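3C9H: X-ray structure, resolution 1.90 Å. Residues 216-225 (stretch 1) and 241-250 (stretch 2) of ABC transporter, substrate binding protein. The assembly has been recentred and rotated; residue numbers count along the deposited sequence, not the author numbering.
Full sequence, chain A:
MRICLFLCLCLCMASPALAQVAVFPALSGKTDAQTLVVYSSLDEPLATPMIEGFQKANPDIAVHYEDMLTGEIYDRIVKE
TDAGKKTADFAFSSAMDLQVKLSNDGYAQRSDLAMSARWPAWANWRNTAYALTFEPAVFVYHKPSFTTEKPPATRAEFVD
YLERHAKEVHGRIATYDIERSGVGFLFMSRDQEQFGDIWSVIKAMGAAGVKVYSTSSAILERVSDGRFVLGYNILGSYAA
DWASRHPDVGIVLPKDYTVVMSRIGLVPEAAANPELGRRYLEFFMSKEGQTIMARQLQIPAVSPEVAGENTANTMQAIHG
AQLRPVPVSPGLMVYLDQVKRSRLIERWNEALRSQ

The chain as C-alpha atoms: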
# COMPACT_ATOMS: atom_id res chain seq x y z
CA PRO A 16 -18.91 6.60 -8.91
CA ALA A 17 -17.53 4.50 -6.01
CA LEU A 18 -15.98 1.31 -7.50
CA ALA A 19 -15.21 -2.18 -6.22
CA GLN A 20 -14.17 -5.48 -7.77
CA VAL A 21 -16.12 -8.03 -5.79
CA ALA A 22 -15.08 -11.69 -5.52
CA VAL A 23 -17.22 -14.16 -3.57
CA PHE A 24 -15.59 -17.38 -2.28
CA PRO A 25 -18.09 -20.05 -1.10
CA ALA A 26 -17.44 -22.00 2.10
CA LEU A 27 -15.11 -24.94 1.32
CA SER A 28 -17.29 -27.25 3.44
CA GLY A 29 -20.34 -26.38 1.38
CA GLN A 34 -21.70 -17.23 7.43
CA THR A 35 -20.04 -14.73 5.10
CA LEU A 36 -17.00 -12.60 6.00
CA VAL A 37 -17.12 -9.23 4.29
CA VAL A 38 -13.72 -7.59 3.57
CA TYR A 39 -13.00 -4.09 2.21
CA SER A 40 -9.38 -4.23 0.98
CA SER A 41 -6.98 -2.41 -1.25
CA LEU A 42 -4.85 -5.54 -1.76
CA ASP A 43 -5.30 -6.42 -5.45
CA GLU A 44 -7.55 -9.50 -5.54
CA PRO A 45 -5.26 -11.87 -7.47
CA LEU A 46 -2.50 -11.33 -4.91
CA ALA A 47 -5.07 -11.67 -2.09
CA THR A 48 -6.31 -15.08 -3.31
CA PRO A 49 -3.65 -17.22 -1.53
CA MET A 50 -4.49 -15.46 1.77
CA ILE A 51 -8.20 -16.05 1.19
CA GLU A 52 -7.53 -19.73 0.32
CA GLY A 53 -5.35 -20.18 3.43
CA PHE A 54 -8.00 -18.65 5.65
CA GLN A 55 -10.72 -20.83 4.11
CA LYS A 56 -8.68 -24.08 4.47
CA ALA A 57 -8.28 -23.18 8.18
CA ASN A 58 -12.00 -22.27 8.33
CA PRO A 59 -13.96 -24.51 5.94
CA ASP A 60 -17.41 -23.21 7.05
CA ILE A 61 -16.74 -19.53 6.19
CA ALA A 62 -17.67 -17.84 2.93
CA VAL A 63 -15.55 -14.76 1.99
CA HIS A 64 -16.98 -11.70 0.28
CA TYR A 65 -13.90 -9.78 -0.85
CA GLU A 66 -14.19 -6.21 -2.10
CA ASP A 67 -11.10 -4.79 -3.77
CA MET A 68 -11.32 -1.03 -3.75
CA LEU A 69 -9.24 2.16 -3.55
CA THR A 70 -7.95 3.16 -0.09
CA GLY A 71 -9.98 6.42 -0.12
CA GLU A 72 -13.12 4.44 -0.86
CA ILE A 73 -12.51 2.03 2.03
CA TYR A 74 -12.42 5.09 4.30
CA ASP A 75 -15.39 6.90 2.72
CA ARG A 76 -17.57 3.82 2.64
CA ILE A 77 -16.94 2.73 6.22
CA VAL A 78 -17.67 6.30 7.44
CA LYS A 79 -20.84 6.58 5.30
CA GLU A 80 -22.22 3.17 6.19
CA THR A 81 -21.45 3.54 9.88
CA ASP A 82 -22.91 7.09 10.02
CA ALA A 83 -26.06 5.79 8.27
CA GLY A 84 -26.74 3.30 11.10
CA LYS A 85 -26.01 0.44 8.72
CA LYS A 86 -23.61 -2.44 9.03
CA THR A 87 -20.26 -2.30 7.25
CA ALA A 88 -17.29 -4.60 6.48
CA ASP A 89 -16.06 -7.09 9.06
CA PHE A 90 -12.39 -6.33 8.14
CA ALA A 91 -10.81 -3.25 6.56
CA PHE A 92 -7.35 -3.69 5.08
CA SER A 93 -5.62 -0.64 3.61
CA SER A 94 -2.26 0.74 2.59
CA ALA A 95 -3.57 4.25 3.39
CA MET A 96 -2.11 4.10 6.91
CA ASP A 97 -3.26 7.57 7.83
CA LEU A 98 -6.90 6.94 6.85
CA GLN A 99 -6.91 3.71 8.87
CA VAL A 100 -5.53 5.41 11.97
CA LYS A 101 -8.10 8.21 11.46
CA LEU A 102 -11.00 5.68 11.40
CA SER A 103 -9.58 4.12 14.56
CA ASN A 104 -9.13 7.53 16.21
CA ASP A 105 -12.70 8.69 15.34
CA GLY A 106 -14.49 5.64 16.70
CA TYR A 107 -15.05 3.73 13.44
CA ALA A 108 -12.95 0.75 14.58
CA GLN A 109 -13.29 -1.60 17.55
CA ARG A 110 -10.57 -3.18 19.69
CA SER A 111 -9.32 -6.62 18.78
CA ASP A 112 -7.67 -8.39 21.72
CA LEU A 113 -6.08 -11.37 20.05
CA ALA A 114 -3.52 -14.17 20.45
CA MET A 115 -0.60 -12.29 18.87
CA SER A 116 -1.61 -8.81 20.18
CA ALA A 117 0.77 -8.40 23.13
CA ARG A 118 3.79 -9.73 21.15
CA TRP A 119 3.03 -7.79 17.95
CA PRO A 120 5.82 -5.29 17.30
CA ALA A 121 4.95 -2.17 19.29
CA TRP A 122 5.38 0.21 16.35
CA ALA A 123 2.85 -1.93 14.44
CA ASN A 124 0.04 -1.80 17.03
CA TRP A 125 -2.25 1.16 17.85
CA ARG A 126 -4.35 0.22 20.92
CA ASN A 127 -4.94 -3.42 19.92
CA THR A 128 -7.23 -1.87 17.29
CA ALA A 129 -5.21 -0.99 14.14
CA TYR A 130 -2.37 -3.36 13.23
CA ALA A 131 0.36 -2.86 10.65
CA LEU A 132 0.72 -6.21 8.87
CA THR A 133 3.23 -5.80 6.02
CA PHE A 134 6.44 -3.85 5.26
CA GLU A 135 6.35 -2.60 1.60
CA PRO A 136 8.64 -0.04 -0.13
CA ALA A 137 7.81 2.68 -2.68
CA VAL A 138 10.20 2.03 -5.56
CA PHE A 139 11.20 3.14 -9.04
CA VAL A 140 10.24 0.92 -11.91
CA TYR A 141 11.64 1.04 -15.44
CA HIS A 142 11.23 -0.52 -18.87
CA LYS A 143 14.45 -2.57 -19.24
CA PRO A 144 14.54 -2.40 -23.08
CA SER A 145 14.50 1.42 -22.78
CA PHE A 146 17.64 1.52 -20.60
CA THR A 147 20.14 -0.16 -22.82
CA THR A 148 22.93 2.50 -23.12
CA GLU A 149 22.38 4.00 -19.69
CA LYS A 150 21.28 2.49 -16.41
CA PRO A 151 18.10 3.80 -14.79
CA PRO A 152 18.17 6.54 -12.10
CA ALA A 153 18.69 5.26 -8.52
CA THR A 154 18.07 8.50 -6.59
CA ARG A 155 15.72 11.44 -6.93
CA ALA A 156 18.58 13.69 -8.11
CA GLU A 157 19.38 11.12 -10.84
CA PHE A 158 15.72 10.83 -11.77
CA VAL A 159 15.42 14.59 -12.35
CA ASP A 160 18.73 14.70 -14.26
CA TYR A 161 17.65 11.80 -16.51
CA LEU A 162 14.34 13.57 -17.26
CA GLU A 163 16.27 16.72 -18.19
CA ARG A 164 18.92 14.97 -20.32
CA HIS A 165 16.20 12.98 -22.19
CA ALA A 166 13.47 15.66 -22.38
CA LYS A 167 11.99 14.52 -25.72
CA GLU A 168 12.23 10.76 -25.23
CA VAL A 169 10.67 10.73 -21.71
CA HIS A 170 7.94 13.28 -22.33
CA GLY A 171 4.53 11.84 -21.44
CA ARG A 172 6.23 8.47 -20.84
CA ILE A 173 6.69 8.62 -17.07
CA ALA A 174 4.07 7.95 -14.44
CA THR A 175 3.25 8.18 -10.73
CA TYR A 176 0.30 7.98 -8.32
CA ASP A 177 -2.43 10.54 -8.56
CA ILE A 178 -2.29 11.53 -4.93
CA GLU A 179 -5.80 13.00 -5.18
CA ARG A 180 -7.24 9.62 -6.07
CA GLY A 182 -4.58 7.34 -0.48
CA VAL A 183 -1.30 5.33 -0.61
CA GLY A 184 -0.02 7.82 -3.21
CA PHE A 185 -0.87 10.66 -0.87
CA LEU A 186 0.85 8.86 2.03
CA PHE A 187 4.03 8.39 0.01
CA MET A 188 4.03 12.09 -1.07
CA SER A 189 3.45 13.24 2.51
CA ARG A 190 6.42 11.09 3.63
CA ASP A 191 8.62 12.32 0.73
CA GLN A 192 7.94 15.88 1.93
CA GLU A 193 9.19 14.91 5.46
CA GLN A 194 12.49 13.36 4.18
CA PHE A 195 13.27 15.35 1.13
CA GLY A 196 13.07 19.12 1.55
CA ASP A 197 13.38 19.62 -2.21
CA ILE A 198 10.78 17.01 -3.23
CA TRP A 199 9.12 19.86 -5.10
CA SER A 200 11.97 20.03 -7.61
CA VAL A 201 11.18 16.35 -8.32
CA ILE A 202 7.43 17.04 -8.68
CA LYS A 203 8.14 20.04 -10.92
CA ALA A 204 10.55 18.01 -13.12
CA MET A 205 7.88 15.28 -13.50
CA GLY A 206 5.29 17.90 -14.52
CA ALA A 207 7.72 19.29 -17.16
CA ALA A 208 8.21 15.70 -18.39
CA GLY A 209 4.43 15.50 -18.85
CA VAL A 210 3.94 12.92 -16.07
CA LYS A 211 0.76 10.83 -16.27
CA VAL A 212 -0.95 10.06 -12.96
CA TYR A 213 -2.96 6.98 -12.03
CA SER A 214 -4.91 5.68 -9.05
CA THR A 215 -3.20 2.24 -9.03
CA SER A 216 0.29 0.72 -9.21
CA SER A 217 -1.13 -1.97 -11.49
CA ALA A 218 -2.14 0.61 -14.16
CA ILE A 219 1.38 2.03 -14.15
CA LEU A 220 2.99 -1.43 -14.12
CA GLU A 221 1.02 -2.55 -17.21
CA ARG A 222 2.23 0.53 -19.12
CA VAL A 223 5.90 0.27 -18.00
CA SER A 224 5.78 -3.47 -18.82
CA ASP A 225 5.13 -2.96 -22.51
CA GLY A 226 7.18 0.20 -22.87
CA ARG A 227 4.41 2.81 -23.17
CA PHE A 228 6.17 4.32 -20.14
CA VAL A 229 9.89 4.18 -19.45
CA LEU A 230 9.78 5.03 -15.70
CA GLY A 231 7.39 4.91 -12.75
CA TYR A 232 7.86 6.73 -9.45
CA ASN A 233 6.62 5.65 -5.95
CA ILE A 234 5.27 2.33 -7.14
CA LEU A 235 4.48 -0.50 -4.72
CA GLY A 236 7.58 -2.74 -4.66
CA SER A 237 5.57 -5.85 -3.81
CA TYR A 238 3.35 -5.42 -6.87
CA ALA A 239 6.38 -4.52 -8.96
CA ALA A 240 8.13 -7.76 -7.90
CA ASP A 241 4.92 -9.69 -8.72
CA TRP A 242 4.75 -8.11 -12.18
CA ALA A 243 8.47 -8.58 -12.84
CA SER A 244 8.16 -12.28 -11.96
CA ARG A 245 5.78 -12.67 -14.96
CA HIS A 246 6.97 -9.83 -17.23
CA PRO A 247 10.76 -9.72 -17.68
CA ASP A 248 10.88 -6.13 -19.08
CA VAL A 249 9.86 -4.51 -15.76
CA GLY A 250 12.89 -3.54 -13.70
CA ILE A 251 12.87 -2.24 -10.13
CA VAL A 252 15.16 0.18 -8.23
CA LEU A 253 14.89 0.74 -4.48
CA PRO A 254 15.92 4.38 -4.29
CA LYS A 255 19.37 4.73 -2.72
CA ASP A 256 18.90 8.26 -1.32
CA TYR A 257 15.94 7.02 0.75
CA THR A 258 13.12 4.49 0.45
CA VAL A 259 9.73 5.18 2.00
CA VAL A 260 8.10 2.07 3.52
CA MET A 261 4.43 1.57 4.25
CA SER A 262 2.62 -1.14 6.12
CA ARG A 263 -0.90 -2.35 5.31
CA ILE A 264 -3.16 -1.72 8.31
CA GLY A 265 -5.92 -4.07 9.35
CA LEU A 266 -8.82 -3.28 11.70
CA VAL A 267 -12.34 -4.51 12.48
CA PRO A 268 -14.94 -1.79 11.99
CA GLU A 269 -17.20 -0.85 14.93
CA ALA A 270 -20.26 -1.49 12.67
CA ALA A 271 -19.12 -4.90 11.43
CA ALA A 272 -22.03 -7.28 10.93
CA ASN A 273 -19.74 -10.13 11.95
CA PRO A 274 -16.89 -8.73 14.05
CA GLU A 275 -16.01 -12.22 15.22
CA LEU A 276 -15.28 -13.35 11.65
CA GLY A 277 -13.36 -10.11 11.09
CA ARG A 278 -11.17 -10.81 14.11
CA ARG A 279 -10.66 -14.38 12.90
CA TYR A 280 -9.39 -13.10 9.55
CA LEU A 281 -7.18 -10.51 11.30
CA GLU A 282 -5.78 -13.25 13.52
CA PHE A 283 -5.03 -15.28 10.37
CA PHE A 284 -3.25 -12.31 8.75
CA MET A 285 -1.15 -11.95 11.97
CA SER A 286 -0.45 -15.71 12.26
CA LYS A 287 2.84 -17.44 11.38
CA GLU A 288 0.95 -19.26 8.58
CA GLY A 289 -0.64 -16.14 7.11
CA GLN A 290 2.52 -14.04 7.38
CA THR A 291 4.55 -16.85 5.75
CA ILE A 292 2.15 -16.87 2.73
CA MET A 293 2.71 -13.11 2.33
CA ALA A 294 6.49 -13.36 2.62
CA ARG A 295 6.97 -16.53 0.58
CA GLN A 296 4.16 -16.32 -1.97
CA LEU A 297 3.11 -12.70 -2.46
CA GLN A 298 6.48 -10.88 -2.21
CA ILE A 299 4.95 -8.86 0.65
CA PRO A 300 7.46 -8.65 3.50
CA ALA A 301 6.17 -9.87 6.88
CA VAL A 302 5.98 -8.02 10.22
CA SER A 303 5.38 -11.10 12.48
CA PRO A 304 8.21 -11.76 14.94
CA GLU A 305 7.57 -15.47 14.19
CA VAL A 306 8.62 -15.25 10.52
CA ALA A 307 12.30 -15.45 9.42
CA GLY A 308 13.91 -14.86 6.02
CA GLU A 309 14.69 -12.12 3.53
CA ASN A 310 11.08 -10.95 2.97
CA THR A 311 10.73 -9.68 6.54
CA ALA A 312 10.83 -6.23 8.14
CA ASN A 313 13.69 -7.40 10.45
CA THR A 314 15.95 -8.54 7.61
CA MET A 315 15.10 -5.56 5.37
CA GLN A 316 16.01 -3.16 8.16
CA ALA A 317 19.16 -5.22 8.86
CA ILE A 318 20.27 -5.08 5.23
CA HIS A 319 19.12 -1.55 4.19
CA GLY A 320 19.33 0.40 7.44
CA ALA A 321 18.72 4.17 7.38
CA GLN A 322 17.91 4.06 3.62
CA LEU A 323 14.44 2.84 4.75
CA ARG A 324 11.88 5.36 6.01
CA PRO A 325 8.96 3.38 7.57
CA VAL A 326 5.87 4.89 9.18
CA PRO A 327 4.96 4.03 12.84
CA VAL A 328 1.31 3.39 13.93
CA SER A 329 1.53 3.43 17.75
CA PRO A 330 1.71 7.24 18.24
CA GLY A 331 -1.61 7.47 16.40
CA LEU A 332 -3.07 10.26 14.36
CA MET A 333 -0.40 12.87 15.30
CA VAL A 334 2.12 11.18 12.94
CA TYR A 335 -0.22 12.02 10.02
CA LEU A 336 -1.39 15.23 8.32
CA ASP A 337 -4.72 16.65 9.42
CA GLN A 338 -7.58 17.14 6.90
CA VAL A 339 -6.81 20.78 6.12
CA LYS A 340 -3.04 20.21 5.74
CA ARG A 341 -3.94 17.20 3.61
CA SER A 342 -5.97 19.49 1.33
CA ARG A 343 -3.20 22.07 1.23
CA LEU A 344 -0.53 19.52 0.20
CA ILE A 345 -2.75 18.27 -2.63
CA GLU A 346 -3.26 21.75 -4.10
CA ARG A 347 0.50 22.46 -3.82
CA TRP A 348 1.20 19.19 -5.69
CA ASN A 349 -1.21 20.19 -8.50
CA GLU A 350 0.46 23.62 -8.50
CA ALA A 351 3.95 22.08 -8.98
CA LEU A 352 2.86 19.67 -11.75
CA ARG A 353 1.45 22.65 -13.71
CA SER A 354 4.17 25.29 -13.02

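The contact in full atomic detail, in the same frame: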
# COMPACT_ATOMS: atom_id res chain seq x y z
N SER A 216 -1.02 1.18 -8.77
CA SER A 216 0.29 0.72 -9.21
C SER A 216 0.12 -0.18 -10.40
O SER A 216 0.91 -0.10 -11.34
CB SER A 216 1.03 -0.04 -8.10
OG SER A 216 1.72 0.84 -7.23
N SER A 217 -0.92 -1.02 -10.39
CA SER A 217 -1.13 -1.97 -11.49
C SER A 217 -1.27 -1.28 -12.85
O SER A 217 -0.73 -1.77 -13.84
CB SER A 217 -2.32 -2.88 -11.23
OG SER A 217 -3.47 -2.08 -11.06
N ALA A 218 -1.99 -0.15 -12.91
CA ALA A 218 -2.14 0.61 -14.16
C ALA A 218 -0.77 1.09 -14.68
O ALA A 218 -0.49 1.08 -15.88
CB ALA A 218 -3.09 1.83 -13.98
N ILE A 219 0.06 1.54 -13.77
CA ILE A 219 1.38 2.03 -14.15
C ILE A 219 2.25 0.84 -14.57
O ILE A 219 2.88 0.87 -15.60
CB ILE A 219 2.03 2.82 -13.02
CG1 ILE A 219 1.23 4.12 -12.75
CG2 ILE A 219 3.51 3.11 -13.35
CD1 ILE A 219 1.63 4.84 -11.44
N LEU A 220 2.21 -0.24 -13.80
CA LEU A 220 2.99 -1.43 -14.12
C LEU A 220 2.66 -1.99 -15.50
O LEU A 220 3.58 -2.29 -16.26
CB LEU A 220 2.86 -2.48 -13.02
CG LEU A 220 3.67 -2.13 -11.76
CD1 LEU A 220 3.17 -2.94 -10.59
CD2 LEU A 220 5.18 -2.34 -11.97
N GLU A 221 1.38 -2.08 -15.85
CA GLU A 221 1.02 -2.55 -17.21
C GLU A 221 1.65 -1.71 -18.31
O GLU A 221 2.12 -2.26 -19.29
CB GLU A 221 -0.50 -2.76 -17.44
CG GLU A 221 -1.42 -1.71 -16.94
CD GLU A 221 -2.89 -2.21 -16.77
OE1 GLU A 221 -3.20 -2.98 -15.81
OE2 GLU A 221 -3.73 -1.77 -17.58
N ARG A 222 1.73 -0.40 -18.11
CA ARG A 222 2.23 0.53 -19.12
C ARG A 222 3.77 0.58 -19.20
O ARG A 222 4.34 0.78 -20.28
CB ARG A 222 1.63 1.91 -18.91
CG ARG A 222 0.13 1.97 -19.33
CD ARG A 222 -0.60 3.16 -18.73
NE ARG A 222 -2.01 3.17 -19.11
CZ ARG A 222 -2.93 2.32 -18.65
NH1 ARG A 222 -2.63 1.38 -17.75
NH2 ARG A 222 -4.18 2.41 -19.10
N VAL A 223 4.44 0.43 -18.06
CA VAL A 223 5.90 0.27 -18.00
C VAL A 223 6.28 -1.07 -18.63
O VAL A 223 7.25 -1.14 -19.36
CB VAL A 223 6.46 0.41 -16.55
CG1 VAL A 223 7.97 0.05 -16.48
CG2 VAL A 223 6.23 1.86 -16.04
N SER A 224 5.47 -2.10 -18.39
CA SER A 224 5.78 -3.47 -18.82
C SER A 224 5.96 -3.58 -20.32
O SER A 224 6.87 -4.26 -20.79
CB SER A 224 4.66 -4.44 -18.41
OG SER A 224 5.12 -5.78 -18.42
N ASP A 225 5.09 -2.90 -21.06
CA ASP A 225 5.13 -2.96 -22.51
C ASP A 225 5.71 -1.69 -23.13
O ASP A 225 5.51 -1.42 -24.30
CB ASP A 225 3.74 -3.26 -23.07
CG ASP A 225 2.76 -2.16 -22.82
OD1 ASP A 225 3.17 -1.04 -22.45
OD2 ASP A 225 1.56 -2.41 -23.02
N ASP A 241 5.91 -8.76 -8.16
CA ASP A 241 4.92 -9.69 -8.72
C ASP A 241 4.84 -9.60 -10.23
O ASP A 241 4.89 -10.62 -10.92
CB ASP A 241 3.52 -9.42 -8.17
CG ASP A 241 2.50 -10.44 -8.65
OD1 ASP A 241 2.68 -11.63 -8.33
OD2 ASP A 241 1.56 -10.04 -9.38
N TRP A 242 4.73 -8.37 -10.73
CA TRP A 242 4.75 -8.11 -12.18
C TRP A 242 6.02 -8.63 -12.85
O TRP A 242 5.93 -9.37 -13.84
CB TRP A 242 4.60 -6.62 -12.50
CG TRP A 242 3.21 -6.31 -12.78
CD1 TRP A 242 2.21 -6.11 -11.86
CD2 TRP A 242 2.61 -6.21 -14.06
NE1 TRP A 242 1.01 -5.88 -12.51
CE2 TRP A 242 1.23 -5.93 -13.86
CE3 TRP A 242 3.10 -6.29 -15.37
CZ2 TRP A 242 0.34 -5.76 -14.92
CZ3 TRP A 242 2.21 -6.12 -16.42
CH2 TRP A 242 0.84 -5.86 -16.19
N ALA A 243 7.17 -8.23 -12.30
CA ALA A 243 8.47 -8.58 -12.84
C ALA A 243 8.67 -10.10 -12.90
O ALA A 243 9.36 -10.60 -13.80
CB ALA A 243 9.58 -7.93 -12.01
N SER A 244 8.09 -10.83 -11.94
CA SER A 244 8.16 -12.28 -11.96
C SER A 244 7.48 -12.90 -13.18
O SER A 244 7.83 -14.00 -13.56
CB SER A 244 7.56 -12.90 -10.71
OG SER A 244 6.19 -13.17 -10.90
N ARG A 245 6.51 -12.21 -13.77
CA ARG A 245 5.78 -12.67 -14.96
C ARG A 245 6.15 -11.92 -16.23
O ARG A 245 5.95 -12.43 -17.33
CB ARG A 245 4.26 -12.52 -14.75
CG ARG A 245 3.61 -13.60 -13.90
CD ARG A 245 2.10 -13.36 -13.72
NE ARG A 245 1.84 -12.27 -12.78
CZ ARG A 245 1.31 -11.07 -13.09
NH1 ARG A 245 0.92 -10.75 -14.32
NH2 ARG A 245 1.15 -10.18 -12.12
N HIS A 246 6.65 -10.69 -16.09
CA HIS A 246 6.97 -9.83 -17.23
C HIS A 246 8.41 -9.33 -17.12
O HIS A 246 8.70 -8.37 -16.40
CB HIS A 246 6.02 -8.64 -17.29
CG HIS A 246 4.59 -9.02 -17.41
ND1 HIS A 246 3.79 -9.27 -16.31
CD2 HIS A 246 3.80 -9.20 -18.50
CE1 HIS A 246 2.57 -9.58 -16.72
NE2 HIS A 246 2.55 -9.55 -18.04
N PRO A 247 9.33 -9.95 -17.87
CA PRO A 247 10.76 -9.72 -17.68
C PRO A 247 11.25 -8.29 -18.00
O PRO A 247 12.31 -7.90 -17.52
CB PRO A 247 11.40 -10.75 -18.62
CG PRO A 247 10.40 -10.95 -19.69
CD PRO A 247 9.06 -10.87 -18.99
N ASP A 248 10.48 -7.51 -18.74
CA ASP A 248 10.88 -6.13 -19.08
C ASP A 248 10.60 -5.05 -18.02
O ASP A 248 10.92 -3.87 -18.24
CB ASP A 248 10.28 -5.72 -20.42
CG ASP A 248 10.77 -6.60 -21.56
OD1 ASP A 248 11.80 -7.29 -21.42
OD2 ASP A 248 10.11 -6.60 -22.60
N VAL A 249 10.02 -5.44 -16.88
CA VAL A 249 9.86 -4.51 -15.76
C VAL A 249 11.03 -4.67 -14.80
O VAL A 249 11.22 -5.73 -14.19
CB VAL A 249 8.53 -4.71 -14.98
CG1 VAL A 249 8.37 -3.62 -13.92
CG2 VAL A 249 7.33 -4.67 -15.91
N GLY A 250 11.82 -3.61 -14.69
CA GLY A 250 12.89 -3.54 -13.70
C GLY A 250 12.48 -2.68 -12.52
O GLY A 250 11.60 -1.83 -12.63

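Helix 216-224 packs against the helix that includes Trp242 and the segment that follows it, burying 406 Å² summed over both sides. The helix axes approach to 11.0 Å at 29°, a spacing wide enough to admit an indole between them. No hydrogen bond crosses the contact, so its evidence is van der Waals geometry.

Ser217 opens the series marginally: its carbonyl O lies 4.3 Å from Trp242 CZ2, and is already engaged by Glu221 N within the helix at 2.9 Å. One turn on, Leu220 points its CA-to-CB bond toward stretch 2. Leu220 CB sits 3.7 Å from the centroid of the five-membered ring of Trp242 and only 2° off the ring normal, a CH-pi contact over the face. Its CD1 approaches Trp242 CD1 at 3.5 Å, while its CD2 reaches Val249 CG1 at 4.0 Å.

Glu221 continues the surface beneath the indole. Its CA lies 3.5 Å from Trp242 CH2, and its CB 3.6 Å from the same CH2; the carboxylate instead turns to Arg222, where OE2 and NH1 form a salt bridge at 3.3 Å with a weak hydrogen bond. Val223 adds a looser apolar contact, CG1 to Val249 CG1 at 4.5 Å.

Ser224 is covered most in stretch 1, by 82 Å². Its OG lies near the plane of the indole, at the edge, 3.5 Å from Trp242 CZ3, and 3.2 Å from His246 CB; both partners are carbons. Ser224 CA meets Val249 CG2 at 3.5 Å, and Ser224 O lies 3.7 Å from Asp248 CB. The type I turn from His246 to Val249 brings these residues alongside the helix end. Trp242 thus acts as a knob among Ser217, Leu220, Glu221 and Ser224.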